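Local structure of trafficking protein particle complex subunit 3 (Naegleria fowleri, 6AQ3) at residues C[116-121]-C[176-181]; C[143-148]-C[164-169]; C[47-52]-C[137-142]; C[159-164]-C[183-188]. The protein probably serves as a subunit of the TRAPP vesicle-tethering complex in membrane trafficking and carries a covalently bound palmitic acid. All coordinates share one frame; numbering follows the deposited sequence.

Contact 1 (C[116-121]-C[176-181]); sequences EYSIVF and QSEIRV
R180 starts with CG anti to its backbone N (chi1 -168°) and then bends at chi2 (66°), which turns its guanidinium back across the neighbouring strand; E116 reaches the same spot with a chain extended beyond CG. There R180 NH2 donates to E116 OE2 at 2.7 Å, a salt bridge on the oxygen's anti lone pair, with the carboxylate and guanidinium planes nearly perpendicular. From the guanidinium edge, R180 NH1 donates to S118 OG at 2.7 Å. S118 OG in turn donates to E178 OE2, also 2.7 Å, so S118 is gripped from two sides and relays one charged group to the other. The opposite face of this antiparallel pair is mostly apolar. F121 has CG in the crowded position between N and the carbonyl carbon, and the centre of its ring lies 3.5 Å from S177 CB, a CH-pi contact squarely over the face, while I179 CD1 meets the ring edge. V181 CB covers one face of Y117, whose OH hydrogen-bonds to T88. Backbone hydrogen bonds link Y117 with V181, I119 with I179 and F121 with S177. Strands 106-108 and 160-168 flank the pair, and helix 85-101 packs on the Y117, I119 and V181 face.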
loop_
_atom_site.group_PDB
_atom_site.type_symbol
_atom_site.label_atom_id
_atom_site.label_comp_id
_atom_site.label_asym_id
_atom_site.label_seq_id
_atom_site.Cartn_x
_atom_site.Cartn_y
_atom_site.Cartn_z
ATOM N N GLU C 116 -21.572 7.308 20.194
ATOM C CA GLU C 116 -20.743 8.057 19.259
ATOM C C GLU C 116 -19.487 8.539 19.957
ATOM O O GLU C 116 -19.527 8.960 21.117
ATOM C CB GLU C 116 -21.434 9.292 18.687
ATOM C CG GLU C 116 -22.809 9.093 18.145
ATOM C CD GLU C 116 -23.334 10.365 17.534
ATOM O OE1 GLU C 116 -24.451 10.347 16.973
ATOM O OE2 GLU C 116 -22.614 11.386 17.620
ATOM N N TYR C 117 -18.382 8.492 19.232
ATOM C CA TYR C 117 -17.149 9.114 19.669
ATOM C C TYR C 117 -16.387 9.514 18.419
ATOM O O TYR C 117 -16.687 9.055 17.315
ATOM C CB TYR C 117 -16.328 8.173 20.567
ATOM C CG TYR C 117 -15.898 6.864 19.917
ATOM C CD1 TYR C 117 -14.767 6.806 19.103
ATOM C CD2 TYR C 117 -16.624 5.691 20.108
ATOM C CE1 TYR C 117 -14.365 5.618 18.498
ATOM C CE2 TYR C 117 -16.223 4.493 19.514
ATOM C CZ TYR C 117 -15.090 4.471 18.708
ATOM O OH TYR C 117 -14.673 3.303 18.115
ATOM N N SER C 118 -15.400 10.378 18.598
ATOM C CA SER C 118 -14.511 10.768 17.517
ATOM C C SER C 118 -13.107 10.296 17.843
ATOM O O SER C 118 -12.723 10.211 19.016
ATOM C CB SER C 118 -14.500 12.279 17.289
ATOM O OG SER C 118 -15.755 12.733 16.818
ATOM N N ILE C 119 -12.346 9.998 16.791
ATOM C CA ILE C 119 -10.932 9.658 16.898
ATOM C C ILE C 119 -10.168 10.822 16.279
ATOM O O ILE C 119 -10.295 11.086 15.078
ATOM C CB ILE C 119 -10.609 8.329 16.183
ATOM C CG1 ILE C 119 -11.362 7.152 16.819
ATOM C CG2 ILE C 119 -9.129 8.039 16.225
ATOM C CD1 ILE C 119 -11.185 5.817 16.079
ATOM N N VAL C 120 -9.391 11.533 17.090
ATOM C CA VAL C 120 -8.660 12.710 16.627
ATOM C C VAL C 120 -7.166 12.430 16.658
ATOM O O VAL C 120 -6.665 11.779 17.581
ATOM C CB VAL C 120 -8.998 13.962 17.467
ATOM C CG1 VAL C 120 -10.455 14.376 17.248
ATOM C CG2 VAL C 120 -8.724 13.719 18.928
ATOM N N PHE C 121 -6.453 12.935 15.649
ATOM C CA PHE C 121 -5.009 12.759 15.552
ATOM C C PHE C 121 -4.421 13.873 14.691
ATOM O O PHE C 121 -5.085 14.365 13.775
ATOM C CB PHE C 121 -4.624 11.378 14.987
ATOM C CG PHE C 121 -5.387 10.961 13.764
ATOM C CD1 PHE C 121 -6.711 10.550 13.845
ATOM C CD2 PHE C 121 -4.747 10.916 12.529
ATOM C CE1 PHE C 121 -7.390 10.130 12.720
ATOM C CE2 PHE C 121 -5.412 10.502 11.391
ATOM C CZ PHE C 121 -6.737 10.108 11.475
ATOM N N GLN C 176 -6.598 19.396 12.692
ATOM C CA GLN C 176 -6.275 18.010 12.997
ATOM C C GLN C 176 -7.185 17.103 12.181
ATOM O O GLN C 176 -8.138 17.554 11.542
ATOM C CB GLN C 176 -6.442 17.739 14.494
ATOM C CG GLN C 176 -7.883 17.845 14.946
ATOM C CD GLN C 176 -8.045 17.642 16.439
ATOM O OE1 GLN C 176 -7.092 17.788 17.199
ATOM N NE2 GLN C 176 -9.262 17.338 16.868
ATOM N N SER C 177 -6.904 15.805 12.250
ATOM C CA SER C 177 -7.797 14.800 11.689
ATOM C C SER C 177 -8.795 14.386 12.747
ATOM O O SER C 177 -8.450 14.255 13.925
ATOM C CB SER C 177 -7.042 13.565 11.189
ATOM O OG SER C 177 -6.251 13.892 10.068
ATOM N N GLU C 178 -10.038 14.195 12.320
ATOM C CA GLU C 178 -11.088 13.709 13.192
ATOM C C GLU C 178 -11.936 12.728 12.411
ATOM O O GLU C 178 -12.420 13.054 11.325
ATOM C CB GLU C 178 -11.958 14.852 13.721
ATOM C CG GLU C 178 -13.203 14.341 14.487
ATOM C CD GLU C 178 -14.055 15.454 15.082
ATOM O OE1 GLU C 178 -13.699 16.645 14.921
ATOM O OE2 GLU C 178 -15.090 15.130 15.710
ATOM N N ILE C 179 -12.122 11.538 12.974
ATOM C CA ILE C 179 -12.968 10.501 12.397
ATOM C C ILE C 179 -14.085 10.187 13.395
ATOM O O ILE C 179 -13.814 9.955 14.577
ATOM C CB ILE C 179 -12.145 9.244 12.069
ATOM C CG1 ILE C 179 -11.173 9.549 10.931
ATOM C CG2 ILE C 179 -13.074 8.101 11.698
ATOM C CD1 ILE C 179 -10.190 8.428 10.620
ATOM N N ARG C 180 -15.326 10.196 12.922
ATOM C CA ARG C 180 -16.503 9.966 13.743
ATOM C C ARG C 180 -16.928 8.511 13.610
ATOM O O ARG C 180 -16.987 7.983 12.496
ATOM C CB ARG C 180 -17.658 10.864 13.305
ATOM C CG ARG C 180 -18.846 10.912 14.273
ATOM C CD ARG C 180 -18.395 11.569 15.556
ATOM N NE ARG C 180 -19.498 11.912 16.438
ATOM C CZ ARG C 180 -19.343 12.383 17.669
ATOM N NH1 ARG C 180 -18.127 12.575 18.160
ATOM N NH2 ARG C 180 -20.408 12.668 18.411
ATOM N N VAL C 181 -17.231 7.872 14.737
ATOM C CA VAL C 181 -17.683 6.482 14.759
ATOM C C VAL C 181 -19.004 6.444 15.511
ATOM O O VAL C 181 -19.050 6.816 16.689
ATOM C CB VAL C 181 -16.660 5.546 15.428
ATOM C CG1 VAL C 181 -17.102 4.112 15.280
ATOM C CG2 VAL C 181 -15.243 5.748 14.825
HETATM O O HOH W 1 -3.618 14.345 10.839
#

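Contact 2 (C[143-148]-C[164-169]); sequences YSNIIC and CEYKKC
The C148 side chain faces the strand directly, its CB 3.2 Å from C164 O. Its sulfur stands anti to the carbonyl carbon (chi1 -65°) and comes obliquely to the Y166 ring, SG to CD2 3.8 Å, a cysteine sulfur-aromatic contact. Further along the ring, S144 O and N145 OD1 lie at the edge, and Y166 OH reaches S144 CB at 3.5 Å. A water ties N145 to the strand: it donates to N145 OD1 and accepts from Y166 N, 2.8 Å to each atom. Here the chain entering helix 146-157 packs against strand 160-168, the edge strand, within this chain, of the antiparallel sheet in the TRAPP-component fold; the strand carries a classic beta bulge where K167 and K168 both face E178. In the next shell, N145 ND2 hydrogen-bonds to N53 O, which fixes the amide's rotation, and the Y142 ring meets Y166 with its plane at about 15°. I147 lies against both I179 and a bound palmitic acid.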
loop_
_atom_site.group_PDB
_atom_site.type_symbol
_atom_site.label_atom_id
_atom_site.label_comp_id
_atom_site.label_asym_id
_atom_site.label_seq_id
_atom_site.Cartn_x
_atom_site.Cartn_y
_atom_site.Cartn_z
ATOM N N TYR C 143 -8.758 12.180 1.584
ATOM C CA TYR C 143 -7.637 11.420 1.043
ATOM C C TYR C 143 -7.471 10.058 1.712
ATOM O O TYR C 143 -7.173 9.067 1.038
ATOM C CB TYR C 143 -6.361 12.244 1.201
ATOM C CG TYR C 143 -5.160 11.635 0.520
ATOM C CD1 TYR C 143 -4.901 11.867 -0.828
ATOM C CD2 TYR C 143 -4.303 10.806 1.222
ATOM C CE1 TYR C 143 -3.782 11.301 -1.459
ATOM C CE2 TYR C 143 -3.221 10.244 0.619
ATOM C CZ TYR C 143 -2.961 10.488 -0.719
ATOM O OH TYR C 143 -1.872 9.893 -1.287
ATOM N N SER C 144 -7.660 9.987 3.034
ATOM C CA SER C 144 -7.458 8.768 3.815
ATOM C C SER C 144 -8.750 8.021 4.133
ATOM O O SER C 144 -8.785 7.269 5.113
ATOM C CB SER C 144 -6.756 9.090 5.126
ATOM O OG SER C 144 -5.479 9.604 4.887
ATOM N N ASN C 145 -9.784 8.152 3.293
ATOM C CA ASN C 145 -11.089 7.598 3.636
ATOM C C ASN C 145 -11.061 6.084 3.786
ATOM O O ASN C 145 -11.934 5.522 4.469
ATOM C CB ASN C 145 -12.128 7.979 2.589
ATOM C CG ASN C 145 -13.480 8.300 3.215
ATOM O OD1 ASN C 145 -13.539 8.743 4.361
ATOM N ND2 ASN C 145 -14.564 8.115 2.456
ATOM N N ILE C 146 -10.055 5.420 3.205
ATOM C CA ILE C 146 -9.900 3.981 3.378
ATOM C C ILE C 146 -9.903 3.594 4.858
ATOM O O ILE C 146 -10.283 2.472 5.209
ATOM C CB ILE C 146 -8.623 3.510 2.664
ATOM C CG1 ILE C 146 -8.641 1.997 2.487
ATOM C CG2 ILE C 146 -7.391 3.906 3.472
ATOM C CD1 ILE C 146 -7.681 1.519 1.419
ATOM N N ILE C 147 -9.466 4.500 5.745
ATOM C CA ILE C 147 -9.454 4.206 7.179
ATOM C C ILE C 147 -10.869 3.983 7.705
ATOM O O ILE C 147 -11.106 3.096 8.535
ATOM C CB ILE C 147 -8.731 5.327 7.962
ATOM C CG1 ILE C 147 -7.265 5.440 7.515
ATOM C CG2 ILE C 147 -8.769 5.057 9.487
ATOM C CD1 ILE C 147 -6.492 6.529 8.230
ATOM N N CYS C 148 -11.828 4.787 7.250
ATOM C CA CYS C 148 -13.191 4.628 7.741
ATOM C C CYS C 148 -13.754 3.258 7.386
ATOM O O CYS C 148 -14.423 2.616 8.212
ATOM C CB CYS C 148 -14.082 5.733 7.181
ATOM S SG CYS C 148 -13.607 7.365 7.760
ATOM N N CYS C 164 -19.035 5.335 9.964
ATOM C CA CYS C 164 -17.736 5.919 10.283
ATOM C C CYS C 164 -17.319 6.849 9.150
ATOM O O CYS C 164 -17.132 6.393 8.014
ATOM C CB CYS C 164 -16.696 4.817 10.496
ATOM S SG CYS C 164 -15.075 5.451 10.899
ATOM N N GLU C 165 -17.184 8.146 9.452
ATOM C CA GLU C 165 -16.885 9.142 8.431
ATOM C C GLU C 165 -15.865 10.157 8.928
ATOM O O GLU C 165 -15.747 10.424 10.129
ATOM C CB GLU C 165 -18.139 9.891 7.961
ATOM C CG GLU C 165 -18.882 10.625 9.079
ATOM C CD GLU C 165 -19.926 9.752 9.783
ATOM O OE1 GLU C 165 -20.259 8.671 9.244
ATOM O OE2 GLU C 165 -20.425 10.148 10.870
ATOM N N TYR C 166 -15.119 10.710 7.972
ATOM C CA TYR C 166 -14.189 11.793 8.252
ATOM C C TYR C 166 -14.961 13.088 8.492
ATOM O O TYR C 166 -15.955 13.376 7.820
ATOM C CB TYR C 166 -13.214 11.977 7.080
ATOM C CG TYR C 166 -11.794 11.539 7.370
ATOM C CD1 TYR C 166 -10.916 12.367 8.082
ATOM C CD2 TYR C 166 -11.324 10.296 6.924
ATOM C CE1 TYR C 166 -9.607 11.968 8.364
ATOM C CE2 TYR C 166 -10.014 9.874 7.194
ATOM C CZ TYR C 166 -9.169 10.714 7.909
ATOM O OH TYR C 166 -7.892 10.294 8.158
ATOM N N LYS C 167 -14.510 13.861 9.464
ATOM C CA LYS C 167 -15.068 15.180 9.707
ATOM C C LYS C 167 -14.059 16.304 9.530
ATOM O O LYS C 167 -14.440 17.393 9.097
ATOM C CB LYS C 167 -15.672 15.247 11.121
ATOM C CG LYS C 167 -16.708 14.155 11.394
ATOM C CD LYS C 167 -18.142 14.664 11.266
ATOM C CE LYS C 167 -18.796 14.221 9.955
ATOM N NZ LYS C 167 -20.232 14.633 9.874
ATOM N N LYS C 168 -12.789 16.078 9.856
ATOM C CA LYS C 168 -11.757 17.092 9.724
ATOM C C LYS C 168 -10.482 16.425 9.231
ATOM O O LYS C 168 -10.171 15.308 9.650
ATOM C CB LYS C 168 -11.530 17.818 11.059
ATOM C CG LYS C 168 -12.680 18.738 11.436
ATOM C CD LYS C 168 -12.635 19.220 12.876
ATOM C CE LYS C 168 -11.466 20.162 13.116
ATOM N NZ LYS C 168 -11.557 20.845 14.441
ATOM N N CYS C 169 -9.758 17.100 8.322
ATOM C CA CYS C 169 -8.481 16.613 7.771
ATOM C C CYS C 169 -7.564 17.800 7.478
ATOM O O CYS C 169 -8.009 18.770 6.841
ATOM C CB CYS C 169 -8.691 15.785 6.494
ATOM S SG CYS C 169 -7.214 14.886 5.850
HETATM O O HOH W 2 -15.919 9.911 5.393
#

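Contact 3 (C[47-52]-C[137-142]); sequences EDVAAI and KQKRLY
Helix 134-138 unwinds through R140, whose positive phi (56°) marks a Schellman motif, and the chain that leaves it runs past the first turn of helix 49-75, where D48 is the N-cap. The junction is a helix C-terminus packed beside a helix N-terminus, with V49 CA and L141 CA 5.9 Å apart. V49 does most of the work. Its CG1, anti to the backbone N (chi1 168°), touches L141 CA at 3.6 Å. Its other methyl, CG2, meets the aliphatic stem of K139, which crosses it at about a right angle, with CG2 to K139 CD 3.6 Å. One turn on, I52 CG2 touches L141 CD1 at 3.7 Å. Contact between the segments is therefore wholly van der Waals, while the polar groups are settled around it: N53, the next residue of the helix, donates through ND2 to R140 O and accepts at OD1 from Y142 N, pinning the chain on both sides of L141. R140 turns away from V49, and its NH2 donates to Y142 OH at 2.9 Å, within the guanidinium plane. On the capping side, A51 N donates to D48 OD1 at 3.0 Å, approaching from above the carboxylate plane.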
loop_
_atom_site.group_PDB
_atom_site.type_symbol
_atom_site.label_atom_id
_atom_site.label_comp_id
_atom_site.label_asym_id
_atom_site.label_seq_id
_atom_site.Cartn_x
_atom_site.Cartn_y
_atom_site.Cartn_z
ATOM N N GLU C 47 -14.534 14.980 -11.375
ATOM C CA GLU C 47 -15.830 15.631 -11.231
ATOM C C GLU C 47 -16.747 14.969 -10.215
ATOM O O GLU C 47 -17.825 15.517 -9.949
ATOM C CB GLU C 47 -16.539 15.745 -12.584
ATOM C CG GLU C 47 -16.439 17.150 -13.202
ATOM C CD GLU C 47 -16.179 17.111 -14.694
ATOM O OE1 GLU C 47 -15.770 16.042 -15.191
ATOM O OE2 GLU C 47 -16.379 18.146 -15.372
ATOM N N ASP C 48 -16.404 13.769 -9.712
ATOM C CA ASP C 48 -17.227 13.096 -8.713
ATOM C C ASP C 48 -16.313 12.644 -7.569
ATOM O O ASP C 48 -15.986 11.470 -7.384
ATOM C CB ASP C 48 -18.049 11.958 -9.317
ATOM C CG ASP C 48 -19.091 11.410 -8.339
ATOM O OD1 ASP C 48 -19.154 11.901 -7.189
ATOM O OD2 ASP C 48 -19.899 10.546 -8.736
ATOM N N VAL C 49 -15.859 13.637 -6.811
ATOM C CA VAL C 49 -14.989 13.404 -5.669
ATOM C C VAL C 49 -15.718 12.604 -4.605
ATOM O O VAL C 49 -15.115 11.779 -3.903
ATOM C CB VAL C 49 -14.457 14.761 -5.153
ATOM C CG1 VAL C 49 -13.795 14.626 -3.800
ATOM C CG2 VAL C 49 -13.507 15.349 -6.179
ATOM N N ALA C 50 -17.030 12.834 -4.471
ATOM C CA ALA C 50 -17.823 12.069 -3.525
ATOM C C ALA C 50 -17.756 10.578 -3.831
ATOM O O ALA C 50 -17.559 9.761 -2.926
ATOM C CB ALA C 50 -19.266 12.569 -3.548
ATOM N N ALA C 51 -17.856 10.205 -5.104
ATOM C CA ALA C 51 -17.738 8.790 -5.449
ATOM C C ALA C 51 -16.352 8.262 -5.109
ATOM O O ALA C 51 -16.198 7.078 -4.789
ATOM C CB ALA C 51 -18.053 8.565 -6.920
ATOM N N ILE C 52 -15.329 9.106 -5.234
ATOM C CA ILE C 52 -13.983 8.692 -4.842
ATOM C C ILE C 52 -13.945 8.384 -3.355
ATOM O O ILE C 52 -13.432 7.341 -2.931
ATOM C CB ILE C 52 -12.955 9.775 -5.198
ATOM C CG1 ILE C 52 -12.822 9.907 -6.701
ATOM C CG2 ILE C 52 -11.602 9.482 -4.485
ATOM C CD1 ILE C 52 -11.879 11.005 -7.111
ATOM N N LYS C 137 -9.536 20.454 -2.838
ATOM C CA LYS C 137 -9.823 20.797 -1.441
ATOM C C LYS C 137 -11.250 21.296 -1.291
ATOM O O LYS C 137 -11.945 20.929 -0.343
ATOM C CB LYS C 137 -8.862 21.869 -0.921
ATOM C CG LYS C 137 -7.442 21.419 -0.687
ATOM C CD LYS C 137 -6.531 22.604 -0.299
ATOM C CE LYS C 137 -7.040 23.302 0.956
ATOM N NZ LYS C 137 -6.043 24.262 1.514
ATOM N N GLN C 138 -11.692 22.152 -2.215
ATOM C CA GLN C 138 -13.038 22.704 -2.151
ATOM C C GLN C 138 -14.081 21.605 -2.282
ATOM O O GLN C 138 -15.175 21.710 -1.711
ATOM C CB GLN C 138 -13.211 23.768 -3.240
ATOM N N LYS C 139 -13.766 20.554 -3.041
ATOM C CA LYS C 139 -14.647 19.407 -3.181
ATOM C C LYS C 139 -14.540 18.432 -2.020
ATOM O O LYS C 139 -15.267 17.427 -1.998
ATOM C CB LYS C 139 -14.365 18.701 -4.509
ATOM C CG LYS C 139 -14.836 19.496 -5.736
ATOM C CD LYS C 139 -14.453 18.763 -7.016
ATOM C CE LYS C 139 -14.487 19.664 -8.246
ATOM N NZ LYS C 139 -13.302 19.414 -9.141
ATOM N N ARG C 140 -13.663 18.705 -1.056
ATOM C CA ARG C 140 -13.545 17.919 0.176
ATOM C C ARG C 140 -13.303 16.432 -0.111
ATOM O O ARG C 140 -13.988 15.546 0.409
ATOM C CB ARG C 140 -14.766 18.124 1.087
ATOM C CG ARG C 140 -14.699 19.487 1.776
ATOM C CD ARG C 140 -15.704 19.707 2.883
ATOM N NE ARG C 140 -15.261 19.002 4.085
ATOM C CZ ARG C 140 -14.412 19.506 4.979
ATOM N NH1 ARG C 140 -13.895 20.721 4.803
ATOM N NH2 ARG C 140 -14.060 18.794 6.036
ATOM N N LEU C 141 -12.270 16.155 -0.898
ATOM C CA LEU C 141 -11.729 14.802 -0.912
ATOM C C LEU C 141 -11.267 14.427 0.488
ATOM O O LEU C 141 -10.622 15.222 1.182
ATOM C CB LEU C 141 -10.535 14.726 -1.867
ATOM C CG LEU C 141 -9.643 13.493 -1.796
ATOM C CD1 LEU C 141 -10.349 12.323 -2.453
ATOM C CD2 LEU C 141 -8.281 13.792 -2.457
ATOM N N TYR C 142 -11.601 13.217 0.912
ATOM C CA TYR C 142 -11.039 12.682 2.149
ATOM C C TYR C 142 -9.977 11.663 1.748
ATOM O O TYR C 142 -10.239 10.456 1.631
ATOM C CB TYR C 142 -12.120 12.100 3.048
ATOM C CG TYR C 142 -12.905 13.170 3.766
ATOM C CD1 TYR C 142 -12.260 14.083 4.608
ATOM C CD2 TYR C 142 -14.301 13.255 3.636
ATOM C CE1 TYR C 142 -12.979 15.072 5.292
ATOM C CE2 TYR C 142 -15.037 14.246 4.315
ATOM C CZ TYR C 142 -14.361 15.148 5.139
ATOM O OH TYR C 142 -15.049 16.126 5.814
#

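Contact 4 (C[159-164]-C[183-188]); sequences LMRVEC and LKEYLR. With EDO (1,2-ethanediol), chain O.
K184 CB lies over one face of the R161 guanidinium, 3.6 Å above its plane, while E185 comes to the edge. Within 183-188, L183 CD2 lies over one face of the Y186 ring, offset toward the rim, while L159 O from 159-164 is near its edge. The two segments belong to the beta hairpin of strands 160-168 and 177-186, interrupted by a classic beta bulge in which K184 and E185 both face R161. The bulge shows in the backbone: R161 O accepts two bonds, from K184 N at 2.9 Å and from E185 N at 3.3 Å, the second on a lone pair, and R161 N donates back to E185 O. R161 begins with CG anti to N and bends at chi3 (66°), which turns NE onto E185 OE2 at 3.1 Å; this salt bridge enters from above the carboxylate plane, with the two flat groups 84° apart. E163 OE1 lies along the K184 stem, but its charge is paired through OE2 with R182. On the other face M160 CG runs beside Y186, and M160, V162 and L183 all rest on F85 of helix 85-101. L187 N closes the end of the pairing on L159 O (2.7 Å), donating from above the carbonyl plane. Y186 OH hydrogen-bonds to F85 N and to O2 of a 1,2-ethanediol, probably from the crystallisation liquor, the latter at a very short 2.4 Å.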
loop_
_atom_site.group_PDB
_atom_site.type_symbol
_atom_site.label_atom_id
_atom_site.label_comp_id
_atom_site.label_asym_id
_atom_site.label_seq_id
_atom_site.Cartn_x
_atom_site.Cartn_y
_atom_site.Cartn_z
ATOM N N LEU C 159 -19.726 -7.952 15.246
ATOM C CA LEU C 159 -21.189 -7.879 15.339
ATOM C C LEU C 159 -21.686 -6.489 15.718
ATOM O O LEU C 159 -22.658 -6.339 16.459
ATOM C CB LEU C 159 -21.748 -8.935 16.300
ATOM C CG LEU C 159 -21.350 -10.374 15.979
ATOM C CD1 LEU C 159 -22.214 -11.333 16.768
ATOM C CD2 LEU C 159 -21.437 -10.672 14.488
ATOM N N MET C 160 -21.023 -5.468 15.200
ATOM C CA MET C 160 -21.466 -4.094 15.361
ATOM C C MET C 160 -21.604 -3.471 13.985
ATOM O O MET C 160 -20.653 -3.489 13.198
ATOM C CB MET C 160 -20.495 -3.282 16.209
ATOM C CG MET C 160 -20.260 -3.842 17.567
ATOM S SD MET C 160 -19.133 -2.741 18.407
ATOM C CE MET C 160 -18.554 -3.787 19.747
ATOM N N ARG C 161 -22.794 -2.983 13.672
ATOM C CA ARG C 161 -22.993 -2.197 12.469
ATOM C C ARG C 161 -22.767 -0.739 12.831
ATOM O O ARG C 161 -23.503 -0.177 13.651
ATOM C CB ARG C 161 -24.387 -2.394 11.876
ATOM C CG ARG C 161 -24.584 -1.683 10.516
ATOM C CD ARG C 161 -25.728 -2.298 9.735
ATOM N NE ARG C 161 -27.003 -2.056 10.419
ATOM C CZ ARG C 161 -27.698 -0.922 10.380
ATOM N NH1 ARG C 161 -27.247 0.117 9.686
ATOM N NH2 ARG C 161 -28.845 -0.822 11.053
ATOM N N VAL C 162 -21.738 -0.132 12.243
ATOM C CA VAL C 162 -21.391 1.241 12.572
ATOM C C VAL C 162 -21.360 2.068 11.296
ATOM O O VAL C 162 -21.232 1.545 10.187
ATOM C CB VAL C 162 -20.033 1.347 13.308
ATOM C CG1 VAL C 162 -20.013 0.464 14.559
ATOM C CG2 VAL C 162 -18.869 1.006 12.349
ATOM N N GLU C 163 -21.494 3.378 11.474
ATOM C CA GLU C 163 -21.206 4.360 10.442
ATOM C C GLU C 163 -19.968 5.139 10.883
ATOM O O GLU C 163 -19.844 5.524 12.054
ATOM C CB GLU C 163 -22.403 5.288 10.222
ATOM C CG GLU C 163 -23.507 4.658 9.370
ATOM C CD GLU C 163 -24.770 5.508 9.298
ATOM O OE1 GLU C 163 -25.844 4.959 8.997
ATOM O OE2 GLU C 163 -24.707 6.713 9.596
ATOM N N CYS C 164 -19.035 5.335 9.964
ATOM C CA CYS C 164 -17.736 5.919 10.283
ATOM C C CYS C 164 -17.319 6.849 9.150
ATOM O O CYS C 164 -17.132 6.393 8.014
ATOM C CB CYS C 164 -16.696 4.817 10.496
ATOM S SG CYS C 164 -15.075 5.451 10.899
ATOM N N LEU C 183 -22.527 4.021 16.435
ATOM C CA LEU C 183 -23.167 2.710 16.476
ATOM C C LEU C 183 -24.603 2.771 15.950
ATOM O O LEU C 183 -25.418 3.567 16.427
ATOM C CB LEU C 183 -23.174 2.168 17.905
ATOM C CG LEU C 183 -23.999 0.893 18.070
ATOM C CD1 LEU C 183 -23.233 -0.256 17.431
ATOM C CD2 LEU C 183 -24.302 0.590 19.535
ATOM N N LYS C 184 -24.911 1.919 14.974
ATOM C CA LYS C 184 -26.254 1.790 14.409
ATOM C C LYS C 184 -27.037 0.641 15.022
ATOM O O LYS C 184 -28.194 0.817 15.415
ATOM C CB LYS C 184 -26.163 1.623 12.886
ATOM C CG LYS C 184 -25.842 2.920 12.169
ATOM C CD LYS C 184 -26.957 3.897 12.545
ATOM C CE LYS C 184 -26.643 5.348 12.288
ATOM N NZ LYS C 184 -27.863 6.132 12.646
ATOM N N GLU C 185 -26.419 -0.526 15.150
ATOM C CA GLU C 185 -27.079 -1.621 15.836
ATOM C C GLU C 185 -26.053 -2.689 16.150
ATOM O O GLU C 185 -25.081 -2.874 15.409
ATOM C CB GLU C 185 -28.232 -2.225 15.019
ATOM C CG GLU C 185 -27.814 -3.056 13.824
ATOM C CD GLU C 185 -29.001 -3.592 13.041
ATOM O OE1 GLU C 185 -30.151 -3.497 13.530
ATOM O OE2 GLU C 185 -28.780 -4.086 11.917
ATOM N N TYR C 186 -26.292 -3.388 17.258
ATOM C CA TYR C 186 -25.566 -4.604 17.564
ATOM C C TYR C 186 -26.168 -5.722 16.728
ATOM O O TYR C 186 -27.391 -5.853 16.650
ATOM C CB TYR C 186 -25.685 -4.935 19.048
ATOM C CG TYR C 186 -24.899 -4.026 19.963
ATOM C CD1 TYR C 186 -23.509 -4.066 19.987
ATOM C CD2 TYR C 186 -25.549 -3.172 20.846
ATOM C CE1 TYR C 186 -22.788 -3.269 20.846
ATOM C CE2 TYR C 186 -24.836 -2.363 21.709
ATOM C CZ TYR C 186 -23.451 -2.419 21.707
ATOM O OH TYR C 186 -22.728 -1.619 22.569
ATOM N N LEU C 187 -25.322 -6.498 16.073
ATOM C CA LEU C 187 -25.817 -7.512 15.155
ATOM C C LEU C 187 -26.025 -8.832 15.884
ATOM O O LEU C 187 -25.542 -9.037 16.999
ATOM C CB LEU C 187 -24.850 -7.675 13.984
ATOM C CG LEU C 187 -24.678 -6.386 13.173
ATOM C CD1 LEU C 187 -23.415 -6.431 12.321
ATOM C CD2 LEU C 187 -25.907 -6.107 12.313
ATOM N N ARG C 188 -26.698 -9.762 15.206
ATOM C CA ARG C 188 -26.950 -11.102 15.716
ATOM C C ARG C 188 -26.282 -12.130 14.813
ATOM O O ARG C 188 -26.270 -11.983 13.585
ATOM C CB ARG C 188 -28.461 -11.396 15.820
HETATM C C1 EDO O . -21.902 1.688 24.642
HETATM O O1 EDO O . -20.883 0.722 24.344
HETATM C C2 EDO O . -22.998 1.677 23.581
HETATM O O2 EDO O . -23.580 0.372 23.495
#

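In the fold
Contacts 1, 2 and 4 all build on one antiparallel sheet. Strand 177-186 serves both contact 1 and contact 4, whose centres are about 17 Å apart, and strand 160-168 serves contacts 2 and 4, which share C164. The sulfur of that residue packs on contact 1, with C164 SG 3.4 Å from I179 CG2, while R180 N lies 2.8 Å from E165 O, a probable hydrogen bond from contact 1 to contact 2. Contact 3 joins through Y142, whose CD1 is 3.4 Å from Y166 CB. The side chains of I147 (contact 2) and M160 (contact 4) each lie about 4 Å from a bound palmitic acid, whereas that of L141 (contact 3) is about 14 Å from one.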